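Long-range contacts in DNA primase (Aquifex aeolicus, PDB 2AU3), which probably synthesises the short RNA primers from which DNA polymerase starts during DNA replication, using a zinc-binding domain and a Toprim-containing polymerase core: residues P149-L154 with V180-F185; V290-D295 with V316-V321. One frame throughout, in Å; residues are numbered along the deposited sequence.

The two contacts sit in different parts of the primase core, on opposite sides of the chain's centre, with about 39 Å between their centres and about 21 Å between their nearest atoms. Contact 1 comes first and closes before contact 2 opens. In the N-terminal part of the catalytic core, it sets the start of helix 151-161 against strand 182-183, half of a small antiparallel pair with 173-174. Contact 2 is in the Toprim region, where strands 289-293 and 317-321 run side by side in a mixed sheet. The two contacts share no helix, strand or sheet: contact 1 is packing away from the annotated sites, while contact 2 leads into the predicted magnesium site.

Contact 1. Residues P149-L154 with V180-F185; sequences PSSEAL and VYRDLF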
loop_
_atom_site.group_PDB
_atom_site.type_symbol
_atom_site.label_atom_id
_atom_site.label_comp_id
_atom_site.label_asym_id
_atom_site.label_seq_id
_atom_site.Cartn_x
_atom_site.Cartn_y
_atom_site.Cartn_z
ATOM N N PRO A 149 -5.767 17.510 10.861
ATOM C CA PRO A 149 -6.619 18.633 11.257
ATOM C C PRO A 149 -5.863 19.881 11.696
ATOM O O PRO A 149 -6.463 20.948 11.670
ATOM C CB PRO A 149 -7.405 18.077 12.456
ATOM C CG PRO A 149 -6.435 17.045 13.102
ATOM C CD PRO A 149 -5.545 16.558 11.964
ATOM N N SER A 150 -4.606 19.759 12.114
ATOM C CA SER A 150 -3.943 20.858 12.821
ATOM C C SER A 150 -2.443 20.611 12.891
ATOM O O SER A 150 -2.015 19.537 13.296
ATOM C CB SER A 150 -4.544 21.004 14.244
ATOM O OG SER A 150 -3.701 21.744 15.143
ATOM N N SER A 151 -1.647 21.608 12.523
ATOM C CA SER A 151 -0.203 21.507 12.695
ATOM C C SER A 151 0.168 21.537 14.184
ATOM O O SER A 151 0.987 20.743 14.646
ATOM C CB SER A 151 0.514 22.624 11.956
ATOM O OG SER A 151 0.363 22.498 10.555
ATOM N N GLU A 152 -0.449 22.446 14.932
ATOM C CA GLU A 152 -0.128 22.579 16.356
ATOM C C GLU A 152 -0.477 21.306 17.158
ATOM O O GLU A 152 0.297 20.883 18.043
ATOM C CB GLU A 152 -0.748 23.849 16.944
ATOM C CG GLU A 152 -0.126 25.136 16.382
ATOM C CD GLU A 152 1.370 25.277 16.696
ATOM O OE1 GLU A 152 1.783 24.935 17.818
ATOM O OE2 GLU A 152 2.142 25.729 15.820
ATOM N N ALA A 153 -1.597 20.665 16.815
ATOM C CA ALA A 153 -1.970 19.394 17.448
ATOM C C ALA A 153 -0.896 18.318 17.180
ATOM O O ALA A 153 -0.479 17.615 18.097
ATOM C CB ALA A 153 -3.337 18.915 16.948
ATOM N N LEU A 154 -0.482 18.189 15.921
ATOM C CA LEU A 154 0.561 17.227 15.521
ATOM C C LEU A 154 1.878 17.527 16.255
ATOM O O LEU A 154 2.525 16.623 16.783
ATOM C CB LEU A 154 0.775 17.279 13.993
ATOM C CG LEU A 154 1.929 16.499 13.330
ATOM C CD1 LEU A 154 1.977 15.030 13.751
ATOM C CD2 LEU A 154 1.842 16.588 11.822
ATOM N N VAL A 180 8.660 27.022 14.318
ATOM C CA VAL A 180 7.214 26.883 14.070
ATOM C C VAL A 180 7.004 25.964 12.876
ATOM O O VAL A 180 7.752 26.036 11.903
ATOM C CB VAL A 180 6.524 28.237 13.809
ATOM C CG1 VAL A 180 5.051 28.026 13.456
ATOM C CG2 VAL A 180 6.656 29.164 15.033
ATOM N N TYR A 181 5.977 25.116 12.949
ATOM C CA TYR A 181 5.813 24.041 11.982
ATOM C C TYR A 181 4.427 23.996 11.325
ATOM O O TYR A 181 3.400 24.294 11.949
ATOM C CB TYR A 181 6.176 22.691 12.614
ATOM C CG TYR A 181 7.576 22.673 13.188
ATOM C CD1 TYR A 181 8.689 22.488 12.360
ATOM C CD2 TYR A 181 7.799 22.904 14.548
ATOM C CE1 TYR A 181 9.984 22.507 12.879
ATOM C CE2 TYR A 181 9.093 22.927 15.072
ATOM C CZ TYR A 181 10.179 22.711 14.228
ATOM O OH TYR A 181 11.470 22.728 14.728
ATOM N N ARG A 182 4.424 23.656 10.046
ATOM C CA ARG A 182 3.199 23.387 9.332
ATOM C C ARG A 182 3.246 21.991 8.711
ATOM O O ARG A 182 4.184 21.627 8.007
ATOM C CB ARG A 182 2.942 24.449 8.261
ATOM C CG ARG A 182 1.587 24.310 7.588
ATOM C CD ARG A 182 1.244 25.481 6.686
ATOM N NE ARG A 182 1.664 25.245 5.315
ATOM C CZ ARG A 182 2.615 25.914 4.689
ATOM N NH1 ARG A 182 3.282 26.879 5.305
ATOM N NH2 ARG A 182 2.904 25.610 3.432
ATOM N N ASP A 183 2.211 21.223 8.994
ATOM C CA ASP A 183 2.076 19.874 8.499
ATOM C C ASP A 183 1.950 19.944 6.992
ATOM O O ASP A 183 1.081 20.628 6.475
ATOM C CB ASP A 183 0.794 19.276 9.074
ATOM C CG ASP A 183 0.611 17.806 8.733
ATOM O OD1 ASP A 183 1.416 17.231 7.952
ATOM O OD2 ASP A 183 -0.334 17.152 9.202
ATOM N N LEU A 184 2.807 19.218 6.294
ATOM C CA LEU A 184 2.717 19.124 4.843
ATOM C C LEU A 184 1.317 18.661 4.371
ATOM O O LEU A 184 0.811 19.115 3.339
ATOM C CB LEU A 184 3.793 18.164 4.325
ATOM C CG LEU A 184 3.843 17.847 2.824
ATOM C CD1 LEU A 184 4.208 19.105 2.019
ATOM C CD2 LEU A 184 4.816 16.693 2.522
ATOM N N PHE A 185 0.690 17.801 5.161
ATOM C CA PHE A 185 -0.585 17.187 4.803
ATOM C C PHE A 185 -1.809 17.906 5.374
ATOM O O PHE A 185 -2.939 17.410 5.243
ATOM C CB PHE A 185 -0.569 15.732 5.248
ATOM C CG PHE A 185 0.483 14.940 4.575
ATOM C CD1 PHE A 185 0.290 14.493 3.274
ATOM C CD2 PHE A 185 1.701 14.706 5.192
ATOM C CE1 PHE A 185 1.280 13.790 2.617
ATOM C CE2 PHE A 185 2.708 13.987 4.533
ATOM C CZ PHE A 185 2.494 13.531 3.258
HETATM O O HOH W 1 -2.212 17.801 11.212
#
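Ser151, in the first turn of helix 151-161, points its side chain at strand 182-183. Its OG lies anti to its own carbonyl carbon (chi1 -66°) and accepts a nearly straight bond, 170° at the hydrogen, from Asp183 N, with Ser151 OG to Asp183 N at 2.7 Å. Asp183 reaches back the other way. With CG anti to the backbone N, its side chain crosses that of Leu154 at about a right angle, and Leu154 CD2 comes within 3.5 Å of Asp183 OD2. Asp183 OD1 accepts from Phe185 N at 2.9 Å, an Asx turn in which the N-H arrives from above the carboxylate plane. Asp183 OD2 is hydrogen-bonded to Tyr116 OH and also accepts from a water that donates to Ser150 O as well. Ser150 itself is the N-cap, its OG taking Ala153 N at 2.9 Å. An alanine in place of Asp183 would remove the carboxylate and would probably loosen both the turn to Phe185 and the water link to the helix start. Although the carboxylate is buried, which would tend to favour its neutral form, its three hydrogen-bond partners and the nearby helix N-terminus would probably keep it ionised.

Contact 2. Residues V290-D295 with V316-V321; sequences VYILYD and VEVYPV
Val290 O is gripped twice from strand 317-321: Tyr319 N donates to it at 3.0 Å, in the carbonyl plane, and Val318 CA adds a weaker CA-H...O contact. It belongs to a parallel ladder inside a beta-alpha-beta crossover of the Toprim fold, in which helix 298-313 carries the chain from one strand to the next. The directions of the two short strands differ by 26°. Val290 N meets Glu317 O nearly along its C=O axis. Further on, Val321 N does the same to Ile292 O at 2.8 Å, whereas Ile292 N approaches Tyr319 O from above the carbonyl plane.

On one face of the sheet, Tyr291 and Tyr319 point the same way, each with CG anti to its carbonyl carbon, and form an offset stack with planes 14° apart and centroids 4.5 Å apart. The slip puts Tyr319 CB over the Tyr291 ring as a CH-pi contact, and Tyr291 OH over the rim of the Tyr319 ring. Val321 CG2 closes on the edge of the Tyr291 ring, in its plane, while Val321 CG1 meets Leu293 CD1. Helix 338-347 covers this face through Leu344 and Ile345.

On the other face, Val290 CG2 touches Val316 CG1, and Met304 and Leu311 of helix 298-313 pack against Ile292, Val318 and Pro320. Beyond the inner strand the chain runs on to Asp295, a predicted magnesium ligand whose backbone N is hydrogen-bonded to Glu251, another predicted ligand. Past Leu293, a water donates to both Tyr294 O and Val321 O. The tightest apolar touch is on the face covered by helix 298-313, where Ile292 CD1 presses to 3.4 Å from Val318 CG1, closer than usual for two methyl carbons.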
loop_
_atom_site.group_PDB
_atom_site.type_symbol
_atom_site.label_atom_id
_atom_site.label_comp_id
_atom_site.label_asym_id
_atom_site.label_seq_id
_atom_site.Cartn_x
_atom_site.Cartn_y
_atom_site.Cartn_z
ATOM N N VAL A 290 0.223 -10.443 -13.917
ATOM C CA VAL A 290 -0.349 -9.182 -13.528
ATOM C C VAL A 290 -1.412 -8.774 -14.509
ATOM O O VAL A 290 -1.163 -8.609 -15.700
ATOM C CB VAL A 290 0.712 -8.077 -13.395
ATOM C CG1 VAL A 290 0.056 -6.694 -13.284
ATOM C CG2 VAL A 290 1.610 -8.356 -12.158
ATOM N N TYR A 291 -2.597 -8.538 -13.964
ATOM C CA TYR A 291 -3.673 -7.897 -14.685
ATOM C C TYR A 291 -3.608 -6.386 -14.481
ATOM O O TYR A 291 -3.473 -5.910 -13.362
ATOM C CB TYR A 291 -5.002 -8.443 -14.150
ATOM C CG TYR A 291 -5.222 -9.868 -14.555
ATOM C CD1 TYR A 291 -4.431 -10.892 -14.050
ATOM C CD2 TYR A 291 -6.217 -10.192 -15.477
ATOM C CE1 TYR A 291 -4.648 -12.224 -14.443
ATOM C CE2 TYR A 291 -6.442 -11.475 -15.854
ATOM C CZ TYR A 291 -5.653 -12.490 -15.358
ATOM O OH TYR A 291 -5.880 -13.772 -15.810
ATOM N N ILE A 292 -3.657 -5.629 -15.561
ATOM C CA ILE A 292 -3.532 -4.183 -15.435
ATOM C C ILE A 292 -4.917 -3.611 -15.703
ATOM O O ILE A 292 -5.574 -3.975 -16.689
ATOM C CB ILE A 292 -2.520 -3.584 -16.431
ATOM C CG1 ILE A 292 -1.233 -4.374 -16.477
ATOM C CG2 ILE A 292 -2.227 -2.090 -16.113
ATOM C CD1 ILE A 292 -0.387 -3.986 -17.669
ATOM N N LEU A 293 -5.354 -2.737 -14.807
ATOM C CA LEU A 293 -6.702 -2.220 -14.852
ATOM C C LEU A 293 -6.676 -0.745 -14.648
ATOM O O LEU A 293 -6.787 -0.262 -13.509
ATOM C CB LEU A 293 -7.543 -2.891 -13.754
ATOM C CG LEU A 293 -9.010 -2.467 -13.599
ATOM C CD1 LEU A 293 -9.897 -2.975 -14.729
ATOM C CD2 LEU A 293 -9.515 -2.971 -12.289
ATOM N N TYR A 294 -6.492 -0.009 -15.738
ATOM C CA TYR A 294 -6.396 1.428 -15.667
ATOM C C TYR A 294 -7.716 2.000 -16.210
ATOM O O TYR A 294 -8.587 1.246 -16.646
ATOM C CB TYR A 294 -5.184 1.910 -16.473
ATOM C CG TYR A 294 -3.807 1.688 -15.807
ATOM C CD1 TYR A 294 -3.674 0.984 -14.599
ATOM C CD2 TYR A 294 -2.651 2.183 -16.408
ATOM C CE1 TYR A 294 -2.422 0.799 -14.016
ATOM C CE2 TYR A 294 -1.403 2.016 -15.827
ATOM C CZ TYR A 294 -1.297 1.308 -14.644
ATOM O OH TYR A 294 -0.055 1.151 -14.099
ATOM N N ASP A 295 -7.888 3.312 -16.134
ATOM C CA ASP A 295 -9.124 3.943 -16.607
ATOM C C ASP A 295 -9.456 3.594 -18.066
ATOM O O ASP A 295 -8.569 3.467 -18.910
ATOM C CB ASP A 295 -9.036 5.465 -16.449
ATOM C CG ASP A 295 -9.015 5.906 -15.007
ATOM O OD1 ASP A 295 -9.418 5.111 -14.118
ATOM O OD2 ASP A 295 -8.612 7.051 -14.665
ATOM N N VAL A 316 7.159 -10.766 -15.988
ATOM C CA VAL A 316 5.791 -11.025 -15.632
ATOM C C VAL A 316 4.978 -11.203 -16.922
ATOM O O VAL A 316 5.241 -10.533 -17.910
ATOM C CB VAL A 316 5.234 -9.876 -14.758
ATOM C CG1 VAL A 316 3.812 -10.129 -14.384
ATOM C CG2 VAL A 316 6.087 -9.740 -13.477
ATOM N N GLU A 317 4.005 -12.104 -16.898
ATOM C CA GLU A 317 3.004 -12.186 -17.964
ATOM C C GLU A 317 1.918 -11.166 -17.700
ATOM O O GLU A 317 1.415 -11.049 -16.581
ATOM C CB GLU A 317 2.326 -13.535 -17.957
ATOM C CG GLU A 317 3.156 -14.690 -18.440
ATOM C CD GLU A 317 2.242 -15.787 -18.918
ATOM O OE1 GLU A 317 1.501 -16.359 -18.067
ATOM O OE2 GLU A 317 2.213 -16.022 -20.143
ATOM N N VAL A 318 1.542 -10.447 -18.736
ATOM C CA VAL A 318 0.670 -9.293 -18.580
ATOM C C VAL A 318 -0.671 -9.573 -19.240
ATOM O O VAL A 318 -0.713 -10.116 -20.355
ATOM C CB VAL A 318 1.325 -8.045 -19.193
ATOM C CG1 VAL A 318 0.375 -6.894 -19.184
ATOM C CG2 VAL A 318 2.617 -7.672 -18.426
ATOM N N TYR A 319 -1.749 -9.221 -18.528
ATOM C CA TYR A 319 -3.137 -9.330 -18.987
ATOM C C TYR A 319 -3.856 -7.984 -18.854
ATOM O O TYR A 319 -4.396 -7.664 -17.783
ATOM C CB TYR A 319 -3.884 -10.316 -18.113
ATOM C CG TYR A 319 -3.381 -11.727 -18.176
ATOM C CD1 TYR A 319 -4.136 -12.717 -18.787
ATOM C CD2 TYR A 319 -2.146 -12.072 -17.634
ATOM C CE1 TYR A 319 -3.689 -14.029 -18.844
ATOM C CE2 TYR A 319 -1.699 -13.374 -17.659
ATOM C CZ TYR A 319 -2.470 -14.347 -18.279
ATOM O OH TYR A 319 -2.009 -15.633 -18.363
ATOM N N PRO A 320 -3.841 -7.179 -19.917
ATOM C CA PRO A 320 -4.560 -5.905 -19.912
ATOM C C PRO A 320 -6.066 -6.092 -19.747
ATOM O O PRO A 320 -6.697 -6.918 -20.392
ATOM C CB PRO A 320 -4.244 -5.319 -21.302
ATOM C CG PRO A 320 -2.915 -5.970 -21.659
ATOM C CD PRO A 320 -3.113 -7.405 -21.189
ATOM N N VAL A 321 -6.652 -5.279 -18.885
ATOM C CA VAL A 321 -8.083 -5.381 -18.665
ATOM C C VAL A 321 -8.611 -4.064 -19.153
ATOM O O VAL A 321 -8.190 -3.013 -18.669
ATOM C CB VAL A 321 -8.431 -5.570 -17.175
ATOM C CG1 VAL A 321 -9.959 -5.744 -16.962
ATOM C CG2 VAL A 321 -7.660 -6.789 -16.590
HETATM O O HOH W 2 -8.921 -0.384 -18.481
#